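Local coordinates for p22 protein (Trypanosoma brucei, PDB 3JV1) that acts as an accessory factor specific for editing of the cytochrome oxidase subunit II mRNA and belongs to the Mam33 family, at residues E9-E14 / S175-F180; E16-R19 / G23-E26; W34-K39 / T43-R48; I57-G62 / L111-E116; I70-D75 / F161-E166. All coordinates share one frame; numbering follows the deposited sequence.

Interaction 1. Residues E9-E14 / S175-F180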
# COMPACT_ATOMS: atom_id res chain seq x y z
N GLU A 9 -6.38 9.56 34.60
CA GLU A 9 -7.71 9.99 35.04
C GLU A 9 -8.68 10.14 33.86
O GLU A 9 -9.83 9.72 33.93
CB GLU A 9 -7.63 11.32 35.78
CG GLU A 9 -6.91 11.27 37.11
CD GLU A 9 -6.74 12.66 37.72
OE1 GLU A 9 -7.76 13.35 37.92
OE2 GLU A 9 -5.59 13.06 38.00
N ALA A 10 -8.19 10.74 32.78
CA ALA A 10 -9.01 10.96 31.59
C ALA A 10 -9.50 9.66 30.95
O ALA A 10 -10.66 9.58 30.54
CB ALA A 10 -8.22 11.78 30.57
N THR A 11 -8.64 8.65 30.87
CA THR A 11 -9.04 7.39 30.27
C THR A 11 -10.05 6.66 31.16
O THR A 11 -11.00 6.05 30.67
CB THR A 11 -7.82 6.47 29.98
OG1 THR A 11 -6.97 6.41 31.14
CG2 THR A 11 -7.01 7.01 28.80
N LEU A 12 -9.85 6.72 32.47
CA LEU A 12 -10.77 6.07 33.40
C LEU A 12 -12.14 6.74 33.29
O LEU A 12 -13.17 6.08 33.23
CB LEU A 12 -10.25 6.17 34.83
CG LEU A 12 -11.14 5.52 35.90
CD1 LEU A 12 -11.38 4.06 35.54
CD2 LEU A 12 -10.48 5.64 37.27
N ARG A 13 -12.14 8.07 33.25
CA ARG A 13 -13.38 8.83 33.13
C ARG A 13 -14.14 8.44 31.86
O ARG A 13 -15.35 8.24 31.88
CB ARG A 13 -13.07 10.32 33.12
CG ARG A 13 -14.23 11.22 32.72
CD ARG A 13 -13.84 12.69 32.83
NE ARG A 13 -14.76 13.57 32.13
CZ ARG A 13 -14.63 14.89 32.05
NH1 ARG A 13 -13.60 15.49 32.63
NH2 ARG A 13 -15.52 15.60 31.39
N GLU A 14 -13.43 8.33 30.75
CA GLU A 14 -14.07 7.97 29.49
C GLU A 14 -14.62 6.56 29.56
O GLU A 14 -15.74 6.31 29.13
CB GLU A 14 -13.07 8.11 28.34
CG GLU A 14 -13.60 7.71 26.96
CD GLU A 14 -14.89 8.41 26.55
OE1 GLU A 14 -15.30 9.38 27.23
OE2 GLU A 14 -15.49 7.98 25.54
N SER A 175 -8.96 0.97 28.64
CA SER A 175 -8.43 0.24 29.79
C SER A 175 -6.94 -0.06 29.70
O SER A 175 -6.21 0.11 30.67
CB SER A 175 -9.18 -1.08 29.96
OG SER A 175 -8.62 -1.82 31.02
N SER A 176 -6.48 -0.51 28.53
CA SER A 176 -5.07 -0.82 28.39
C SER A 176 -4.20 0.44 28.44
O SER A 176 -3.08 0.40 28.96
CB SER A 176 -4.81 -1.63 27.11
OG SER A 176 -5.35 -1.00 25.96
N ILE A 177 -4.70 1.56 27.92
CA ILE A 177 -3.91 2.78 27.96
C ILE A 177 -3.85 3.28 29.40
O ILE A 177 -2.82 3.78 29.84
CB ILE A 177 -4.49 3.89 27.04
CG1 ILE A 177 -4.32 3.49 25.57
CG2 ILE A 177 -3.75 5.21 27.27
CD1 ILE A 177 -5.01 4.42 24.60
N ASN A 178 -4.96 3.13 30.12
CA ASN A 178 -5.04 3.53 31.52
C ASN A 178 -4.00 2.75 32.34
O ASN A 178 -3.25 3.33 33.12
CB ASN A 178 -6.44 3.24 32.06
CG ASN A 178 -6.56 3.55 33.53
OD1 ASN A 178 -6.72 4.71 33.93
ND2 ASN A 178 -6.47 2.51 34.36
N LYS A 179 -3.97 1.44 32.16
CA LYS A 179 -3.02 0.60 32.88
C LYS A 179 -1.59 0.97 32.51
O LYS A 179 -0.72 1.04 33.38
CB LYS A 179 -3.25 -0.88 32.56
CG LYS A 179 -4.63 -1.41 32.95
CD LYS A 179 -4.77 -2.88 32.58
CE LYS A 179 -6.20 -3.36 32.73
NZ LYS A 179 -6.70 -3.26 34.13
N PHE A 180 -1.36 1.20 31.22
CA PHE A 180 -0.04 1.56 30.71
C PHE A 180 0.49 2.85 31.32
O PHE A 180 1.64 2.92 31.75
CB PHE A 180 -0.10 1.73 29.18
CG PHE A 180 1.24 1.92 28.54
CD1 PHE A 180 2.12 0.85 28.39
CD2 PHE A 180 1.63 3.18 28.07
CE1 PHE A 180 3.36 1.03 27.78
CE2 PHE A 180 2.86 3.36 27.47
CZ PHE A 180 3.73 2.28 27.32

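Interaction 2. Residues E16-R19 / G23-E26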
# COMPACT_ATOMS: atom_id res chain seq x y z
N GLU A 16 -15.65 4.94 32.16
CA GLU A 16 -16.84 4.97 33.00
C GLU A 16 -18.01 5.61 32.27
O GLU A 16 -19.12 5.10 32.33
CB GLU A 16 -16.57 5.72 34.31
CG GLU A 16 -15.51 5.06 35.18
CD GLU A 16 -15.29 5.79 36.49
OE1 GLU A 16 -14.98 7.01 36.46
OE2 GLU A 16 -15.42 5.15 37.56
N ASP A 17 -17.76 6.72 31.59
CA ASP A 17 -18.83 7.40 30.85
C ASP A 17 -19.35 6.54 29.70
O ASP A 17 -20.55 6.35 29.56
CB ASP A 17 -18.35 8.75 30.30
CG ASP A 17 -18.04 9.75 31.39
OD1 ASP A 17 -18.32 9.46 32.57
OD2 ASP A 17 -17.50 10.83 31.06
N GLU A 18 -18.44 6.03 28.89
CA GLU A 18 -18.79 5.19 27.75
C GLU A 18 -19.78 4.09 28.13
O GLU A 18 -20.81 3.92 27.49
CB GLU A 18 -17.52 4.57 27.16
CG GLU A 18 -17.74 3.54 26.07
CD GLU A 18 -18.41 4.10 24.82
OE1 GLU A 18 -18.55 5.33 24.69
OE2 GLU A 18 -18.79 3.28 23.95
N ARG A 19 -19.46 3.34 29.19
CA ARG A 19 -20.32 2.26 29.66
C ARG A 19 -21.75 2.70 30.04
O ARG A 19 -22.65 1.87 30.15
CB ARG A 19 -19.68 1.58 30.88
CG ARG A 19 -18.38 0.85 30.59
CD ARG A 19 -17.77 0.31 31.88
NE ARG A 19 -16.51 -0.39 31.67
CZ ARG A 19 -15.70 -0.79 32.65
NH1 ARG A 19 -16.02 -0.54 33.92
NH2 ARG A 19 -14.57 -1.42 32.38
N GLY A 23 -26.93 2.98 23.13
CA GLY A 23 -26.48 2.61 21.79
C GLY A 23 -25.44 1.51 21.76
O GLY A 23 -24.97 1.13 20.69
N LEU A 24 -25.05 1.00 22.93
CA LEU A 24 -24.06 -0.06 22.98
C LEU A 24 -24.58 -1.25 22.18
O LEU A 24 -25.60 -1.86 22.54
CB LEU A 24 -23.80 -0.49 24.43
CG LEU A 24 -23.27 0.56 25.41
CD1 LEU A 24 -22.82 -0.13 26.68
CD2 LEU A 24 -22.10 1.32 24.80
N PRO A 25 -23.88 -1.61 21.09
CA PRO A 25 -24.29 -2.74 20.25
C PRO A 25 -24.40 -4.04 21.03
O PRO A 25 -23.65 -4.28 21.98
CB PRO A 25 -23.18 -2.80 19.19
CG PRO A 25 -22.66 -1.39 19.14
CD PRO A 25 -22.63 -1.02 20.60
N GLU A 26 -25.34 -4.89 20.64
CA GLU A 26 -25.52 -6.17 21.29
C GLU A 26 -24.77 -7.20 20.44
O GLU A 26 -24.65 -7.03 19.22
CB GLU A 26 -27.00 -6.51 21.37
CG GLU A 26 -27.32 -7.72 22.23
CD GLU A 26 -28.79 -8.05 22.24
OE1 GLU A 26 -29.60 -7.19 22.66
OE2 GLU A 26 -29.15 -9.18 21.81

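Interaction 3. Residues W34-K39 / T43-R48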
# COMPACT_ATOMS: atom_id res chain seq x y z
N TRP A 34 -20.95 -21.30 10.21
CA TRP A 34 -19.77 -20.44 10.18
C TRP A 34 -18.98 -20.46 11.47
O TRP A 34 -19.54 -20.49 12.56
CB TRP A 34 -20.15 -18.99 9.90
CG TRP A 34 -20.65 -18.74 8.52
CD1 TRP A 34 -21.94 -18.73 8.10
CD2 TRP A 34 -19.85 -18.40 7.38
NE1 TRP A 34 -22.00 -18.40 6.76
CE2 TRP A 34 -20.73 -18.19 6.30
CE3 TRP A 34 -18.47 -18.26 7.17
CZ2 TRP A 34 -20.28 -17.85 5.02
CZ3 TRP A 34 -18.02 -17.91 5.89
CH2 TRP A 34 -18.93 -17.71 4.83
N THR A 35 -17.66 -20.45 11.33
CA THR A 35 -16.76 -20.40 12.47
C THR A 35 -16.19 -19.00 12.37
O THR A 35 -16.15 -18.42 11.28
CB THR A 35 -15.62 -21.42 12.33
OG1 THR A 35 -14.81 -21.36 13.51
CG2 THR A 35 -14.76 -21.10 11.13
N ILE A 36 -15.78 -18.42 13.49
CA ILE A 36 -15.23 -17.08 13.43
C ILE A 36 -13.91 -16.96 14.17
O ILE A 36 -13.74 -17.45 15.28
CB ILE A 36 -16.22 -16.02 13.95
CG1 ILE A 36 -15.64 -14.63 13.72
CG2 ILE A 36 -16.52 -16.25 15.41
CD1 ILE A 36 -16.69 -13.55 13.57
N ASP A 37 -12.96 -16.30 13.51
CA ASP A 37 -11.64 -16.10 14.04
C ASP A 37 -11.50 -14.62 14.36
O ASP A 37 -11.09 -13.82 13.51
CB ASP A 37 -10.62 -16.56 12.99
CG ASP A 37 -9.20 -16.20 13.34
OD1 ASP A 37 -8.77 -16.45 14.49
OD2 ASP A 37 -8.49 -15.67 12.45
N ARG A 38 -11.86 -14.26 15.59
CA ARG A 38 -11.80 -12.88 16.06
C ARG A 38 -11.22 -12.81 17.47
O ARG A 38 -11.66 -13.52 18.38
CB ARG A 38 -13.19 -12.24 16.04
CG ARG A 38 -13.25 -10.78 16.51
CD ARG A 38 -13.49 -10.66 18.01
NE ARG A 38 -13.44 -9.28 18.47
CZ ARG A 38 -13.61 -8.90 19.74
NH1 ARG A 38 -13.85 -9.81 20.68
NH2 ARG A 38 -13.54 -7.62 20.07
N LYS A 39 -10.22 -11.96 17.64
CA LYS A 39 -9.58 -11.77 18.94
C LYS A 39 -9.65 -10.30 19.33
O LYS A 39 -9.60 -9.43 18.47
CB LYS A 39 -8.11 -12.21 18.89
CG LYS A 39 -7.90 -13.71 18.79
CD LYS A 39 -7.35 -14.11 17.43
CE LYS A 39 -5.97 -13.52 17.20
NZ LYS A 39 -5.35 -14.07 15.96
N THR A 43 -9.19 -6.01 14.47
CA THR A 43 -10.37 -5.56 13.74
C THR A 43 -10.68 -6.38 12.48
O THR A 43 -11.84 -6.64 12.17
CB THR A 43 -10.25 -4.04 13.41
OG1 THR A 43 -11.37 -3.61 12.64
CG2 THR A 43 -8.98 -3.77 12.65
N HIS A 44 -9.65 -6.81 11.76
CA HIS A 44 -9.87 -7.60 10.54
C HIS A 44 -9.93 -9.10 10.81
O HIS A 44 -8.96 -9.82 10.61
CB HIS A 44 -8.77 -7.29 9.52
CG HIS A 44 -8.81 -5.88 9.02
ND1 HIS A 44 -7.81 -5.34 8.24
CD2 HIS A 44 -9.72 -4.89 9.20
CE1 HIS A 44 -8.11 -4.08 7.95
NE2 HIS A 44 -9.27 -3.79 8.52
N PHE A 45 -11.09 -9.58 11.24
CA PHE A 45 -11.27 -10.99 11.54
C PHE A 45 -11.60 -11.82 10.30
O PHE A 45 -11.85 -11.29 9.21
CB PHE A 45 -12.39 -11.15 12.58
CG PHE A 45 -13.73 -10.65 12.12
CD1 PHE A 45 -14.59 -11.47 11.40
CD2 PHE A 45 -14.14 -9.34 12.40
CE1 PHE A 45 -15.84 -11.01 10.97
CE2 PHE A 45 -15.38 -8.86 11.98
CZ PHE A 45 -16.24 -9.69 11.27
N THR A 46 -11.58 -13.14 10.46
CA THR A 46 -11.88 -14.03 9.36
C THR A 46 -12.98 -15.01 9.76
O THR A 46 -13.08 -15.39 10.93
CB THR A 46 -10.64 -14.83 8.93
OG1 THR A 46 -10.31 -15.76 9.97
CG2 THR A 46 -9.46 -13.91 8.71
N MET A 47 -13.80 -15.40 8.80
CA MET A 47 -14.87 -16.36 9.04
C MET A 47 -14.68 -17.52 8.06
O MET A 47 -14.23 -17.31 6.94
CB MET A 47 -16.23 -15.71 8.80
CG MET A 47 -16.55 -14.56 9.74
SD MET A 47 -18.17 -13.83 9.41
CE MET A 47 -19.24 -15.20 9.86
N ARG A 48 -15.02 -18.73 8.48
CA ARG A 48 -14.88 -19.90 7.63
C ARG A 48 -16.03 -20.89 7.81
O ARG A 48 -16.63 -20.98 8.87
CB ARG A 48 -13.57 -20.63 7.96
CG ARG A 48 -12.34 -19.75 8.00
CD ARG A 48 -11.09 -20.59 8.19
NE ARG A 48 -9.86 -19.79 8.16
CZ ARG A 48 -9.48 -18.95 9.11
NH1 ARG A 48 -10.24 -18.76 10.18
NH2 ARG A 48 -8.32 -18.30 9.01

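Interaction 4. Residues I57-G62 / L111-E116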
# COMPACT_ATOMS: atom_id res chain seq x y z
N ILE A 57 -14.05 -18.94 2.82
CA ILE A 57 -13.33 -18.09 3.76
C ILE A 57 -13.65 -16.62 3.55
O ILE A 57 -13.60 -16.11 2.43
CB ILE A 57 -11.82 -18.29 3.63
CG1 ILE A 57 -11.47 -19.76 3.89
CG2 ILE A 57 -11.08 -17.37 4.59
CD1 ILE A 57 -10.02 -20.10 3.67
N LEU A 58 -13.99 -15.95 4.65
CA LEU A 58 -14.32 -14.53 4.65
C LEU A 58 -13.23 -13.81 5.43
O LEU A 58 -13.05 -14.06 6.62
CB LEU A 58 -15.66 -14.30 5.35
CG LEU A 58 -16.99 -14.32 4.59
CD1 LEU A 58 -17.30 -12.93 4.08
CD2 LEU A 58 -16.94 -15.35 3.47
N GLN A 59 -12.52 -12.91 4.76
CA GLN A 59 -11.45 -12.15 5.41
C GLN A 59 -11.70 -10.66 5.24
O GLN A 59 -11.67 -10.16 4.11
CB GLN A 59 -10.08 -12.46 4.78
CG GLN A 59 -9.81 -13.92 4.50
CD GLN A 59 -8.48 -14.13 3.78
OE1 GLN A 59 -8.21 -13.49 2.76
NE2 GLN A 59 -7.66 -15.04 4.29
N LEU A 60 -11.94 -9.94 6.33
CA LEU A 60 -12.15 -8.49 6.25
C LEU A 60 -10.83 -7.89 5.80
O LEU A 60 -9.78 -8.31 6.29
CB LEU A 60 -12.53 -7.91 7.61
CG LEU A 60 -13.98 -8.00 8.08
CD1 LEU A 60 -14.82 -6.99 7.31
CD2 LEU A 60 -14.51 -9.40 7.90
N THR A 61 -10.87 -6.94 4.88
CA THR A 61 -9.65 -6.33 4.39
C THR A 61 -9.54 -4.83 4.68
O THR A 61 -8.52 -4.21 4.39
CB THR A 61 -9.47 -6.56 2.87
OG1 THR A 61 -10.61 -6.06 2.17
CG2 THR A 61 -9.31 -8.04 2.57
N GLY A 62 -10.60 -4.24 5.23
CA GLY A 62 -10.54 -2.82 5.53
C GLY A 62 -11.86 -2.08 5.54
O GLY A 62 -12.93 -2.67 5.40
N LEU A 111 -4.56 -18.59 -0.26
CA LEU A 111 -4.81 -18.64 1.18
C LEU A 111 -3.75 -17.92 2.00
O LEU A 111 -4.01 -17.44 3.10
CB LEU A 111 -4.90 -20.10 1.64
CG LEU A 111 -6.11 -20.89 1.17
CD1 LEU A 111 -5.96 -22.34 1.58
CD2 LEU A 111 -7.37 -20.30 1.77
N ASP A 112 -2.53 -17.86 1.46
CA ASP A 112 -1.43 -17.22 2.15
C ASP A 112 -1.74 -15.74 2.35
O ASP A 112 -2.01 -15.02 1.39
CB ASP A 112 -0.15 -17.37 1.32
CG ASP A 112 1.10 -17.06 2.11
OD1 ASP A 112 1.03 -16.23 3.05
OD2 ASP A 112 2.16 -17.63 1.78
N THR A 113 -1.70 -15.28 3.59
CA THR A 113 -1.98 -13.88 3.87
C THR A 113 -0.75 -13.06 4.25
O THR A 113 -0.88 -11.94 4.72
CB THR A 113 -3.03 -13.75 5.00
OG1 THR A 113 -2.59 -14.48 6.15
CG2 THR A 113 -4.38 -14.28 4.55
N SER A 114 0.45 -13.60 4.05
CA SER A 114 1.67 -12.85 4.38
C SER A 114 1.81 -11.62 3.48
O SER A 114 1.18 -11.54 2.44
CB SER A 114 2.89 -13.75 4.24
OG SER A 114 3.11 -14.12 2.89
N ALA A 115 2.64 -10.67 3.89
CA ALA A 115 2.84 -9.47 3.08
C ALA A 115 3.43 -9.87 1.74
O ALA A 115 3.06 -9.31 0.70
CB ALA A 115 3.77 -8.49 3.79
N GLU A 116 4.32 -10.85 1.76
CA GLU A 116 4.95 -11.34 0.53
C GLU A 116 3.91 -11.98 -0.40
O GLU A 116 3.95 -11.77 -1.61
CB GLU A 116 6.06 -12.35 0.85
CG GLU A 116 6.73 -12.90 -0.39
CD GLU A 116 7.24 -11.80 -1.32
OE1 GLU A 116 7.38 -12.07 -2.53
OE2 GLU A 116 7.50 -10.68 -0.84

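Interaction 5. Residues I70-D75 / F161-E166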
# COMPACT_ATOMS: atom_id res chain seq x y z
N ILE A 70 -20.75 3.78 6.74
CA ILE A 70 -19.55 2.96 6.85
C ILE A 70 -19.57 1.77 5.88
O ILE A 70 -20.46 0.92 5.95
CB ILE A 70 -19.39 2.41 8.28
CG1 ILE A 70 -19.56 3.54 9.29
CG2 ILE A 70 -18.02 1.75 8.44
CD1 ILE A 70 -19.65 3.09 10.74
N THR A 71 -18.58 1.70 4.99
CA THR A 71 -18.49 0.60 4.04
C THR A 71 -17.23 -0.22 4.31
O THR A 71 -16.13 0.32 4.39
CB THR A 71 -18.47 1.11 2.57
OG1 THR A 71 -17.30 1.91 2.36
CG2 THR A 71 -19.70 1.95 2.28
N ARG A 72 -17.40 -1.53 4.45
CA ARG A 72 -16.28 -2.42 4.72
C ARG A 72 -15.90 -3.27 3.51
O ARG A 72 -16.75 -3.63 2.70
CB ARG A 72 -16.62 -3.35 5.89
CG ARG A 72 -17.00 -2.63 7.17
CD ARG A 72 -17.47 -3.60 8.25
NE ARG A 72 -17.78 -2.91 9.50
CZ ARG A 72 -18.68 -1.94 9.63
NH1 ARG A 72 -19.37 -1.53 8.58
NH2 ARG A 72 -18.90 -1.39 10.82
N THR A 73 -14.62 -3.56 3.38
CA THR A 73 -14.15 -4.38 2.28
C THR A 73 -13.73 -5.73 2.83
O THR A 73 -13.22 -5.84 3.95
CB THR A 73 -12.95 -3.76 1.54
OG1 THR A 73 -11.90 -3.48 2.48
CG2 THR A 73 -13.35 -2.48 0.82
N LEU A 74 -13.95 -6.78 2.05
CA LEU A 74 -13.57 -8.11 2.45
C LEU A 74 -13.40 -8.98 1.23
O LEU A 74 -13.90 -8.66 0.16
CB LEU A 74 -14.61 -8.71 3.40
CG LEU A 74 -16.10 -8.64 3.03
CD1 LEU A 74 -16.44 -9.74 2.04
CD2 LEU A 74 -16.94 -8.81 4.30
N ASP A 75 -12.67 -10.07 1.39
CA ASP A 75 -12.45 -11.03 0.33
C ASP A 75 -13.20 -12.29 0.71
O ASP A 75 -13.23 -12.69 1.87
CB ASP A 75 -10.98 -11.40 0.19
CG ASP A 75 -10.16 -10.35 -0.53
OD1 ASP A 75 -10.75 -9.45 -1.16
OD2 ASP A 75 -8.92 -10.44 -0.47
N PHE A 161 -21.65 -7.50 13.79
CA PHE A 161 -20.52 -8.01 14.55
C PHE A 161 -19.39 -6.97 14.64
O PHE A 161 -18.77 -6.81 15.67
CB PHE A 161 -19.97 -9.30 13.95
CG PHE A 161 -19.09 -10.07 14.89
CD1 PHE A 161 -19.66 -10.85 15.89
CD2 PHE A 161 -17.71 -9.95 14.82
CE1 PHE A 161 -18.85 -11.51 16.82
CE2 PHE A 161 -16.90 -10.60 15.75
CZ PHE A 161 -17.47 -11.38 16.75
N SER A 162 -19.14 -6.27 13.53
CA SER A 162 -18.09 -5.26 13.50
C SER A 162 -18.36 -4.13 14.48
O SER A 162 -17.44 -3.65 15.13
CB SER A 162 -17.94 -4.68 12.09
OG SER A 162 -17.33 -5.61 11.21
N LEU A 163 -19.61 -3.70 14.58
CA LEU A 163 -19.97 -2.63 15.50
C LEU A 163 -19.76 -3.07 16.94
O LEU A 163 -19.20 -2.34 17.76
CB LEU A 163 -21.43 -2.23 15.33
CG LEU A 163 -21.79 -1.39 14.10
CD1 LEU A 163 -23.28 -1.15 14.10
CD2 LEU A 163 -21.02 -0.07 14.11
N TRP A 164 -20.19 -4.29 17.24
CA TRP A 164 -20.05 -4.82 18.57
C TRP A 164 -18.58 -4.98 18.97
O TRP A 164 -18.19 -4.62 20.08
CB TRP A 164 -20.77 -6.16 18.68
CG TRP A 164 -20.49 -6.86 19.96
CD1 TRP A 164 -21.13 -6.68 21.15
CD2 TRP A 164 -19.47 -7.83 20.18
NE1 TRP A 164 -20.56 -7.48 22.11
CE2 TRP A 164 -19.53 -8.19 21.54
CE3 TRP A 164 -18.49 -8.42 19.37
CZ2 TRP A 164 -18.66 -9.13 22.11
CZ3 TRP A 164 -17.63 -9.34 19.93
CH2 TRP A 164 -17.72 -9.69 21.29
N SER A 165 -17.76 -5.51 18.06
CA SER A 165 -16.35 -5.71 18.39
C SER A 165 -15.60 -4.38 18.43
O SER A 165 -14.64 -4.23 19.18
CB SER A 165 -15.69 -6.69 17.42
OG SER A 165 -15.69 -6.19 16.10
N GLU A 166 -16.03 -3.42 17.62
CA GLU A 166 -15.38 -2.11 17.62
C GLU A 166 -15.58 -1.50 19.00
O GLU A 166 -14.66 -0.93 19.58
CB GLU A 166 -16.01 -1.21 16.55
CG GLU A 166 -15.47 0.21 16.59
CD GLU A 166 -16.08 1.10 15.52
OE1 GLU A 166 -17.32 1.12 15.37
OE2 GLU A 166 -15.30 1.80 14.83

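Interaction 1. Residues E9-E14 / S175-F180
T11 and N178 meet where the two ends of the chain come together as an antiparallel helix pair: helix 2-18 runs against the last part of helix 152-181, their short segments crossing at -153° with axes 8.7 Å apart. The buried side of the contact is where T11 points at the C-terminal helix. Its methyl CG2 meets CG2 of I177 at 4.0 Å, the two side chains crossing at about a right angle, and both residues are buried. The T11 hydroxyl turns the other way, to N178: OG1 lies 3.3 Å from N178 CB and touches the aliphatic root of that side chain. With chi1 at 48°, OG1 sits between the backbone N and the carbonyl carbon and stays close to its own helix, where it is hydrogen-bonded chiefly to L7 O, with S8 O also in range. The contact thins out on the L12 side. There the end of N178, its CG anti to the backbone N (chi1 176°), extends towards L12 CB, but L12 offers little more than that carbon and is itself exposed. Away from this interface the pair leans on the second subunit: A10 packs on S140 of that subunit, and the ring of F180 meets F103 of the same neighbour edge-to-face. Between the two helices T11 CB lies 4.1 Å from N178 CB.

Interaction 2. Residues E16-R19 / G23-E26
E18 and L24 slide past each other in opposite directions across the turn that follows helix 2-18, the carboxylate of one lying against the methyls of the other. The glutamate leaves the helix with CG anti to the backbone N (chi1 173°) and then bends at chi2 (63°), which carries its end towards the returning chain; OE2 comes to rest 3.9 Å from L24 CD2. L24 points back at the helix and spreads its two branches towards the carbonyls of E18 and R19. CD2 also lies 4.0 Å from the backbone O of E18, while CD1 stands 4.0 Å from the backbone O of R19. The leucine therefore lies beside oxygen atoms and meets no apolar partner in 16-19. Both residues also rest on helix 152-181, where L24 packs on Q167 and E18 on Y170. The carboxylate has its polar needs met beyond this contact, since OE1 forms a salt bridge with R21 and OE2 accepts a hydrogen bond from Q167 NE2. The chemistry is that of van der Waals contact alone: the methyl CD2 lies against one carboxylate oxygen and probably limits water there, while R21 probably balances the charge of the buried group.

Interaction 3. Residues W34-K39 / T43-R48
I36 sits between F45 and M47 at the apolar centre of a beta hairpin, in which strand 35-37 runs antiparallel to strand 46-51. Its CD1 lies 3.7 Å from F45 CD1 and 4.0 Å from M47 CG, the isoleucine and the ring crossing obliquely. M47 continues the cluster towards W34: its chain bends at chi3 (66°), bringing CE to 3.9 Å from W34 CB, while M47 CB lies 3.8 Å from CE3 of the indole. F161 of helix 152-181 closes over this face, edge-to-face with F45. Further out the backbones take over. T35 and R48, then D37 and T46, are hydrogen-bonded pairs, with I36 and M47 the non-hydrogen-bonded pair between them; T35 N to R48 O and D37 N to T46 O are both 2.7 Å and nearly straight. The other face, with T35, D37, T46 and R48, is polar. Here R48 runs alongside D37 and sets the edge of its guanidinium against D37 CB, while its NH1 stays 4.2 Å from D37 OD2, beyond salt-bridge range. T46 OG1 donates to D37 OD2 at 3.1 Å, using the anti lone pair of that oxygen.

Interaction 4. Residues I57-G62 / L111-E116
Two side-chain touches, I57 on L111 and Q59 on T113, join strand 54-63 to the end of helix 107-111 and the connection to helix 115-121, a light packing contact over one face of the antiparallel sheet. I57 and L111 cross at about a right angle and meet by their end methyls. The separation of I57 CD1 from L111 CD2, 3.3 Å, is shorter than carbons normally allow, so its exact value is doubtful. Two residues along the strand, Q59 extends beyond CG and brings its amide to the threonine methyl: NE2 lies 3.4 Å from T113 CG2. With OG1 of T113 between the backbone N and the carbonyl carbon (chi1 54°), CG2 lies anti to the carbonyl carbon and faces the glutamine. The connecting segment keeps its shape through an Asx turn at D112. OD1 of D112 takes S114 N at 2.9 Å, nearly along its C-O axis (angle at H 168°), and S114 OG at 3.0 Å from above the carboxylate plane, both from the same face. S114 OG in turn caps A117 N, starting helix 115-121, whose first residue A115 donates a hydrogen bond from its N to OE2 of E116 in the second subunit. Strand 54-63 lies between strands 46-51 and 72-80, and where it leaves the contact T61 and G62 both face T73 in a classic beta bulge.

Interaction 5. Residues I70-D75 / F161-E166
With chi1 at -57° and the chain extended from CG to NE, R72 reaches straight from strand 72-80 to S162 of helix 152-181, where chi4 of 59° turns the guanidinium out of line with the chain. S162 meets it with CB: R72 NE lies 3.1 Å from S162 CB, a close approach oblique to the guanidinium plane. The serine hydroxyl is nearby too, R72 NE to S162 OG being 3.2 Å, but the angle is too poor for a hydrogen bond. OG instead bonds to the carbonyl of I158, one turn earlier in the helix. L163 comes to NH2, its CD2 standing 4.1 Å from R72 NH2 at the edge and near the plane, the two side chains crossing at about a right angle. E166 OE1 is 5.4 Å from R72 NH2, a distance that probably adds only weak attraction. The salt bridge from R72 NH1 to D159, also on helix 152-181, gives the buried arginine a second link between sheet and helix. Strand 72-80 is an inner strand between 54-63 and 83-92: R72 pairs with V91 and L74 with M89, and L74 packs among L58, L60, M89 and V91.

Interactions 3, 4 and 5 gather round one antiparallel sheet. The centres of 3 and 4 are 11 Å apart and those of 3 and 5 also 11 Å; M47 O takes L58 N at 2.7 Å, probably a hydrogen bond, and I36 CD1 lies 3.7 Å from F161 CE2, on helix 152-181, which joins 3 to 5. Interactions 4 and 5 adjoin through T61, G62 and T73. That same helix carries interaction 1 at its far end, about 25 Å from interaction 5 between centres. Interaction 2, 16 Å from interaction 1 between centres, touches interaction 5 along that helix: P25 O lies 3.6 Å from W164 CD1. Interactions 1, 3 and 4 all border the second subunit.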